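Glucuronoarabinoxylan endo-1,4-beta-xylanase (Clostridium papyrosolvens, PDB 4FMV) hydrolyses internal beta-1,4 linkages of xylan, this chain being the family 30 (subfamily 8) glycoside hydrolase part of a longer protein. Local coordinates at residues A[36-39]-A[45-48]; A[273-276]-A[280-283]; A[283-288]-A[356-361]. One frame throughout, in Å; residues are numbered along the deposited sequence.

Contact 1: residues A[36-39]-A[45-48]; sequences SLYG and ILRL
Tyr38 sends its ring out from helix 31-40 toward the start of strand 45-49, and its phenol end does all the touching: the OH meets the backbone of Ile45 and the side chain of Leu46. The OH donates a hydrogen bond to the carbonyl oxygen of Ile45, with Tyr38 OH and Ile45 O 2.7 Å apart. It approaches at a bent C=O...donor angle of 124° and is tilted 33° from the carbonyl plane. That oxygen also lies at the ring edge, 3.4 Å from Tyr38 CE2, and Ile45 C sits there in the plane of the ring. The ring therefore meets the strand backbone edge-on rather than lying across it.

With CG of Tyr38 anti to its own carbonyl carbon (chi1 -70°), the ring points from the helix to the first residues of the strand. Helix and strand belong to one beta-alpha-beta unit of the (beta/alpha)8 barrel, in which strand 11-22, helix 31-40 and strand 45-49 follow one another, and Tyr38 spans the layer between helix and strand.

Leu46 runs at about a right angle to the tyrosine. Its CD1 comes within 3.4 Å of Tyr38 OH, while its CB lies 4.0 Å from Tyr38 CZ, obliquely to the ring. Both side chains are buried and also pack on Ala76 of helix 67-78, while Tyr43 makes an edge-to-face contact with the Tyr38 ring.

Ile45 turns its side chain the other way, onto Phe84 and Ile263 of barrel strands, so it offers Tyr38 its main chain. Two residues on, the end of the Arg47 side chain also leads away from the helix and forms salt bridges with Glu177 and Glu232.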
loop_
_atom_site.group_PDB
_atom_site.type_symbol
_atom_site.label_atom_id
_atom_site.label_comp_id
_atom_site.label_asym_id
_atom_site.label_seq_id
_atom_site.Cartn_x
_atom_site.Cartn_y
_atom_site.Cartn_z
ATOM N N SER A 36 8.806 -9.737 -12.868
ATOM C CA SER A 36 7.757 -10.635 -12.389
ATOM C C SER A 36 6.699 -9.857 -11.611
ATOM O O SER A 36 5.498 -10.034 -11.829
ATOM C CB SER A 36 8.343 -11.746 -11.509
ATOM O OG SER A 36 9.168 -12.633 -12.257
ATOM N N LEU A 37 7.152 -9.013 -10.685
ATOM C CA LEU A 37 6.238 -8.294 -9.798
ATOM C C LEU A 37 5.585 -7.083 -10.457
ATOM O O LEU A 37 4.367 -6.870 -10.332
ATOM C CB LEU A 37 6.980 -7.852 -8.531
ATOM C CG LEU A 37 7.446 -9.017 -7.648
ATOM C CD1 LEU A 37 7.965 -8.495 -6.349
ATOM C CD2 LEU A 37 6.278 -9.994 -7.395
ATOM N N TYR A 38 6.411 -6.253 -11.092
ATOM C CA TYR A 38 5.921 -5.038 -11.722
ATOM C C TYR A 38 5.359 -5.207 -13.126
ATOM O O TYR A 38 4.450 -4.463 -13.500
ATOM C CB TYR A 38 6.910 -3.865 -11.547
ATOM C CG TYR A 38 6.887 -3.456 -10.088
ATOM C CD1 TYR A 38 7.522 -4.241 -9.114
ATOM C CD2 TYR A 38 6.136 -2.367 -9.662
ATOM C CE1 TYR A 38 7.461 -3.914 -7.763
ATOM C CE2 TYR A 38 6.065 -2.033 -8.305
ATOM C CZ TYR A 38 6.727 -2.809 -7.370
ATOM O OH TYR A 38 6.645 -2.482 -6.030
ATOM N N GLY A 39 5.971 -6.069 -13.946
ATOM C CA GLY A 39 5.329 -6.496 -15.189
ATOM C C GLY A 39 4.221 -7.540 -15.190
ATOM O O GLY A 39 3.057 -7.204 -15.424
ATOM N N ILE A 45 2.883 0.340 -7.435
ATOM C CA ILE A 45 3.529 1.201 -6.451
ATOM C C ILE A 45 4.751 0.488 -5.862
ATOM O O ILE A 45 4.687 -0.701 -5.548
ATOM C CB ILE A 45 2.575 1.587 -5.278
ATOM C CG1 ILE A 45 1.266 2.182 -5.797
ATOM C CG2 ILE A 45 3.271 2.559 -4.306
ATOM C CD1 ILE A 45 0.235 2.489 -4.677
ATOM N N LEU A 46 5.851 1.223 -5.719
ATOM C CA LEU A 46 7.053 0.739 -5.037
ATOM C C LEU A 46 7.423 1.679 -3.904
ATOM O O LEU A 46 7.443 2.904 -4.076
ATOM C CB LEU A 46 8.246 0.658 -6.017
ATOM C CG LEU A 46 9.572 0.227 -5.380
ATOM C CD1 LEU A 46 9.527 -1.224 -4.828
ATOM C CD2 LEU A 46 10.696 0.355 -6.378
ATOM N N ARG A 47 7.728 1.099 -2.749
ATOM C CA ARG A 47 8.177 1.845 -1.579
ATOM C C ARG A 47 9.676 1.631 -1.364
ATOM O O ARG A 47 10.119 0.501 -1.126
ATOM C CB ARG A 47 7.412 1.364 -0.322
ATOM C CG ARG A 47 7.781 2.085 0.976
ATOM C CD ARG A 47 7.057 1.451 2.167
ATOM N NE ARG A 47 7.271 2.194 3.426
ATOM C CZ ARG A 47 7.466 1.621 4.608
ATOM N NH1 ARG A 47 7.485 0.305 4.686
ATOM N NH2 ARG A 47 7.606 2.367 5.721
ATOM N N LEU A 48 10.431 2.732 -1.384
ATOM C CA LEU A 48 11.864 2.761 -1.090
ATOM C C LEU A 48 12.106 3.070 0.390
ATOM O O LEU A 48 11.282 3.714 1.049
ATOM C CB LEU A 48 12.565 3.849 -1.906
ATOM C CG LEU A 48 12.228 3.998 -3.386
ATOM C CD1 LEU A 48 12.914 5.244 -3.931
ATOM C CD2 LEU A 48 12.656 2.746 -4.147
#

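Contact 2: residues A[273-276]-A[280-283]; sequences LATS and IYKR
Leu273 O accepts the hydrogen bond that ties these two pieces of chain together. Its donor is Tyr281 N, 2.9 Å from Leu273 O, and the N-H points almost straight at the oxygen (172°) although it arrives from above the carbonyl plane, 37° out of it. Beside this bond Ala274 and Ile280 face each other as a single beta bridge, their CA atoms 4.4 Å apart. The chains run roughly antiparallel, and the bridged pair is a non-hydrogen-bonded one.

Aromatic packing covers one side of the bridge. The Tyr281 ring turns back over the peptide between Leu273 and Ala274: CD2 of Tyr281 is 3.5 Å from Ala274 N, and Ala274 CA stands over one face, offset toward the rim. This turn, closed by a single beta bridge, lies in the loop that leads from strand 261-266 to helix 282-291 of the (beta/alpha)8 barrel enzyme. At the far end of the ring, Thr275 crosses Tyr281 at about a right angle, with CG2 of Thr275 3.5 Å from Tyr281 OH. The threonine torsion (chi1 68°) sets OG1 between the backbone N and the carbonyl carbon and turns the methyl to the tyrosine; OG1 itself bonds to Ser277 OG and Thr279 N within the turn.

Aliphatic contacts complete the interface. Ala274 CB meets Ile280 CD1 at 3.9 Å. Leu273 reaches the helix instead, its CD2 lying 4.0 Å from Arg283 CB. Of the arginine, CB and the backbone C lie nearest; its chain bends at chi3 and the guanidinium group is engaged by others: NE pairs with Asp238 in a salt bridge, and NH1 bonds to the carbonyl oxygens of Phe235 and Pro270.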
loop_
_atom_site.group_PDB
_atom_site.type_symbol
_atom_site.label_atom_id
_atom_site.label_comp_id
_atom_site.label_asym_id
_atom_site.label_seq_id
_atom_site.Cartn_x
_atom_site.Cartn_y
_atom_site.Cartn_z
ATOM N N LEU A 273 7.832 -11.316 -0.685
ATOM C CA LEU A 273 7.184 -11.906 -1.858
ATOM C C LEU A 273 8.018 -12.762 -2.825
ATOM O O LEU A 273 7.462 -13.368 -3.749
ATOM C CB LEU A 273 6.514 -10.776 -2.644
ATOM C CG LEU A 273 5.623 -9.872 -1.788
ATOM C CD1 LEU A 273 5.142 -8.672 -2.602
ATOM C CD2 LEU A 273 4.474 -10.679 -1.244
ATOM N N ALA A 274 9.327 -12.824 -2.641
ATOM C CA ALA A 274 10.153 -13.458 -3.680
ATOM C C ALA A 274 11.506 -13.864 -3.121
ATOM O O ALA A 274 11.896 -13.364 -2.064
ATOM C CB ALA A 274 10.336 -12.500 -4.842
ATOM N N THR A 275 12.237 -14.748 -3.806
ATOM C CA THR A 275 13.644 -14.867 -3.453
ATOM C C THR A 275 14.419 -13.972 -4.393
ATOM O O THR A 275 13.910 -13.558 -5.441
ATOM C CB THR A 275 14.175 -16.318 -3.618
ATOM O OG1 THR A 275 14.196 -16.675 -5.001
ATOM C CG2 THR A 275 13.325 -17.337 -2.844
ATOM N N SER A 276 15.702 -13.808 -4.132
ATOM C CA SER A 276 16.459 -12.863 -4.925
ATOM C C SER A 276 16.851 -13.517 -6.264
ATOM O O SER A 276 17.178 -12.819 -7.235
ATOM C CB SER A 276 17.681 -12.393 -4.149
ATOM O OG SER A 276 18.591 -13.461 -4.048
ATOM N N ILE A 280 8.835 -16.646 -7.002
ATOM C CA ILE A 280 7.733 -15.758 -6.613
ATOM C C ILE A 280 6.753 -16.497 -5.700
ATOM O O ILE A 280 6.219 -17.531 -6.084
ATOM C CB ILE A 280 6.961 -15.262 -7.865
ATOM C CG1 ILE A 280 7.907 -14.517 -8.817
ATOM C CG2 ILE A 280 5.792 -14.342 -7.463
ATOM C CD1 ILE A 280 8.517 -13.264 -8.241
ATOM N N TYR A 281 6.513 -15.965 -4.506
ATOM C CA TYR A 281 5.684 -16.629 -3.509
ATOM C C TYR A 281 4.201 -16.481 -3.782
ATOM O O TYR A 281 3.766 -15.542 -4.443
ATOM C CB TYR A 281 5.972 -16.078 -2.117
ATOM C CG TYR A 281 7.366 -16.358 -1.609
ATOM C CD1 TYR A 281 8.045 -17.532 -1.948
ATOM C CD2 TYR A 281 8.004 -15.449 -0.796
ATOM C CE1 TYR A 281 9.330 -17.785 -1.451
ATOM C CE2 TYR A 281 9.269 -15.683 -0.310
ATOM C CZ TYR A 281 9.932 -16.846 -0.634
ATOM O OH TYR A 281 11.201 -17.044 -0.117
ATOM N N LYS A 282 3.425 -17.420 -3.262
ATOM C CA LYS A 282 1.972 -17.362 -3.425
ATOM C C LYS A 282 1.392 -16.021 -2.977
ATOM O O LYS A 282 0.504 -15.483 -3.637
ATOM C CB LYS A 282 1.297 -18.526 -2.698
ATOM C CG LYS A 282 -0.214 -18.619 -2.936
ATOM C CD LYS A 282 -0.735 -19.972 -2.418
ATOM C CE LYS A 282 -0.074 -21.124 -3.189
ATOM N NZ LYS A 282 -0.614 -21.162 -4.582
ATOM N N ARG A 283 1.895 -15.482 -1.863
ATOM C CA ARG A 283 1.444 -14.186 -1.362
ATOM C C ARG A 283 1.550 -13.080 -2.409
ATOM O O ARG A 283 0.714 -12.170 -2.430
ATOM C CB ARG A 283 2.209 -13.781 -0.091
ATOM C CG ARG A 283 1.766 -14.503 1.188
ATOM C CD ARG A 283 2.910 -14.491 2.200
ATOM N NE ARG A 283 3.957 -15.400 1.750
ATOM C CZ ARG A 283 5.213 -15.386 2.171
ATOM N NH1 ARG A 283 5.605 -14.494 3.057
ATOM N NH2 ARG A 283 6.083 -16.264 1.684
#

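Contact 3: residues A[283-288]-A[356-361]; sequences RAYVLG and SRNMAA
Asn358 lays its side chain flat on the Tyr285 ring, with CB almost exactly over the middle: a CH-pi contact of 3.4 Å from Asn358 CB to the ring centroid, only 9° off the normal. The amide continues the stack, its plane within 12° of the ring's and its CG 3.5 Å from Tyr285 CD2. Lys282 NZ bonds to Asn358 OD1, which would hold the amide in that orientation and possibly polarise it.

Met359 comes in beside the ring rather than over it. Its CG lies at the ring edge, in plane, and is 3.5 Å from Tyr285 O. Bends at chi2 and chi3 fold the chain along the helix, bringing SD to 3.5 Å from the carbonyl carbon of Gly288, where no side chain intervenes.

No hydrogen bond crosses between 283-288 and 356-361; they meet by packing alone. Met359 has left-handed backbone angles, and it and Ala360 both face Val352, as in a G1 beta bulge. Asn358 and Met359, at the start of the bulge, set the side beta-domain that accompanies the barrel in family 30 enzymes against helix 282-291.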
loop_
_atom_site.group_PDB
_atom_site.type_symbol
_atom_site.label_atom_id
_atom_site.label_comp_id
_atom_site.label_asym_id
_atom_site.label_seq_id
_atom_site.Cartn_x
_atom_site.Cartn_y
_atom_site.Cartn_z
ATOM N N ARG A 283 1.895 -15.482 -1.863
ATOM C CA ARG A 283 1.444 -14.186 -1.362
ATOM C C ARG A 283 1.550 -13.080 -2.409
ATOM O O ARG A 283 0.714 -12.170 -2.430
ATOM C CB ARG A 283 2.209 -13.781 -0.091
ATOM C CG ARG A 283 1.766 -14.503 1.188
ATOM C CD ARG A 283 2.910 -14.491 2.200
ATOM N NE ARG A 283 3.957 -15.400 1.750
ATOM C CZ ARG A 283 5.213 -15.386 2.171
ATOM N NH1 ARG A 283 5.605 -14.494 3.057
ATOM N NH2 ARG A 283 6.083 -16.264 1.684
ATOM N N ALA A 284 2.555 -13.156 -3.283
ATOM C CA ALA A 284 2.697 -12.160 -4.354
ATOM C C ALA A 284 1.499 -12.198 -5.293
ATOM O O ALA A 284 1.026 -11.160 -5.750
ATOM C CB ALA A 284 4.004 -12.389 -5.150
ATOM N N TYR A 285 1.022 -13.402 -5.585
ATOM C CA TYR A 285 -0.135 -13.602 -6.456
ATOM C C TYR A 285 -1.442 -13.162 -5.777
ATOM O O TYR A 285 -2.325 -12.605 -6.434
ATOM C CB TYR A 285 -0.222 -15.053 -6.896
ATOM C CG TYR A 285 0.968 -15.507 -7.727
ATOM C CD1 TYR A 285 0.994 -15.306 -9.103
ATOM C CD2 TYR A 285 2.064 -16.120 -7.137
ATOM C CE1 TYR A 285 2.075 -15.723 -9.875
ATOM C CE2 TYR A 285 3.166 -16.548 -7.908
ATOM C CZ TYR A 285 3.161 -16.336 -9.270
ATOM O OH TYR A 285 4.219 -16.747 -10.049
ATOM N N VAL A 286 -1.556 -13.380 -4.467
ATOM C CA VAL A 286 -2.696 -12.832 -3.725
ATOM C C VAL A 286 -2.789 -11.320 -3.980
ATOM O O VAL A 286 -3.850 -10.804 -4.333
ATOM C CB VAL A 286 -2.581 -13.062 -2.210
ATOM C CG1 VAL A 286 -3.691 -12.238 -1.455
ATOM C CG2 VAL A 286 -2.660 -14.556 -1.875
ATOM N N LEU A 287 -1.680 -10.606 -3.804
ATOM C CA LEU A 287 -1.691 -9.165 -4.047
ATOM C C LEU A 287 -1.951 -8.861 -5.519
ATOM O O LEU A 287 -2.625 -7.875 -5.850
ATOM C CB LEU A 287 -0.402 -8.500 -3.555
ATOM C CG LEU A 287 -0.305 -6.977 -3.659
ATOM C CD1 LEU A 287 -1.368 -6.322 -2.781
ATOM C CD2 LEU A 287 1.086 -6.499 -3.232
ATOM N N GLY A 288 -1.430 -9.709 -6.405
ATOM C CA GLY A 288 -1.646 -9.543 -7.836
ATOM C C GLY A 288 -3.096 -9.652 -8.303
ATOM O O GLY A 288 -3.468 -9.069 -9.331
ATOM N N SER A 356 -3.375 -24.717 -4.728
ATOM C CA SER A 356 -2.648 -25.182 -5.915
ATOM C C SER A 356 -2.448 -24.174 -7.045
ATOM O O SER A 356 -1.756 -24.470 -8.027
ATOM C CB SER A 356 -3.306 -26.442 -6.485
ATOM O OG SER A 356 -4.557 -26.116 -7.065
ATOM N N ARG A 357 -3.023 -22.984 -6.928
ATOM C CA ARG A 357 -3.010 -22.093 -8.078
ATOM C C ARG A 357 -2.492 -20.702 -7.762
ATOM O O ARG A 357 -2.776 -20.166 -6.699
ATOM C CB ARG A 357 -4.389 -22.026 -8.715
ATOM C CG ARG A 357 -4.685 -23.263 -9.516
ATOM C CD ARG A 357 -6.142 -23.341 -9.883
ATOM N NE ARG A 357 -7.001 -23.521 -8.719
ATOM C CZ ARG A 357 -8.305 -23.755 -8.810
ATOM N NH1 ARG A 357 -8.864 -23.832 -10.010
ATOM N NH2 ARG A 357 -9.049 -23.889 -7.719
ATOM N N ASN A 358 -1.696 -20.146 -8.676
ATOM C CA ASN A 358 -1.230 -18.778 -8.540
ATOM C C ASN A 358 -1.780 -17.905 -9.657
ATOM O O ASN A 358 -1.287 -17.951 -10.777
ATOM C CB ASN A 358 0.294 -18.789 -8.574
ATOM C CG ASN A 358 0.880 -19.385 -7.307
ATOM O OD1 ASN A 358 0.382 -19.120 -6.199
ATOM N ND2 ASN A 358 1.942 -20.188 -7.454
ATOM N N MET A 359 -2.771 -17.072 -9.352
ATOM C CA MET A 359 -3.382 -16.257 -10.402
ATOM C C MET A 359 -3.603 -17.059 -11.689
ATOM O O MET A 359 -3.396 -16.530 -12.775
ATOM C CB MET A 359 -2.526 -15.035 -10.732
ATOM C CG MET A 359 -2.579 -13.931 -9.703
ATOM S SD MET A 359 -2.369 -12.322 -10.495
ATOM C CE MET A 359 -3.545 -12.474 -11.818
ATOM N N ALA A 360 -4.019 -18.318 -11.583
ATOM C CA ALA A 360 -4.238 -19.156 -12.763
ATOM C C ALA A 360 -5.495 -18.749 -13.536
ATOM O O ALA A 360 -6.512 -18.401 -12.939
ATOM C CB ALA A 360 -4.335 -20.618 -12.362
ATOM N N ALA A 361 -5.419 -18.804 -14.866
ATOM C CA ALA A 361 -6.559 -18.458 -15.706
ATOM C C ALA A 361 -7.727 -19.321 -15.302
ATOM O O ALA A 361 -7.566 -20.505 -15.038
ATOM C CB ALA A 361 -6.236 -18.668 -17.178
#

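How the contacts relate
Contact 1 comes first along the chain and lies in the barrel, between helix 31-40 and strand 45-49. Contact 2 shapes the loop into helix 282-291, and contact 3 uses that helix to reach the beta-structure around strands 347-353 and 360-366. Centre to centre, contact 1 is about 12 Å from contact 2 and about 16 Å from contact 3, with about 11 Å separating the last two. Contacts 2 and 3 share Arg283, and Ile280 packs on Tyr285. Ser36 and Leu37 of helix 31-40 touch Ile280, and Leu37 also meets Ala284. Helix 282-291 thus sits between barrel and side beta-domain and contacts both, by packing and by the Lys282-Asn358 bond.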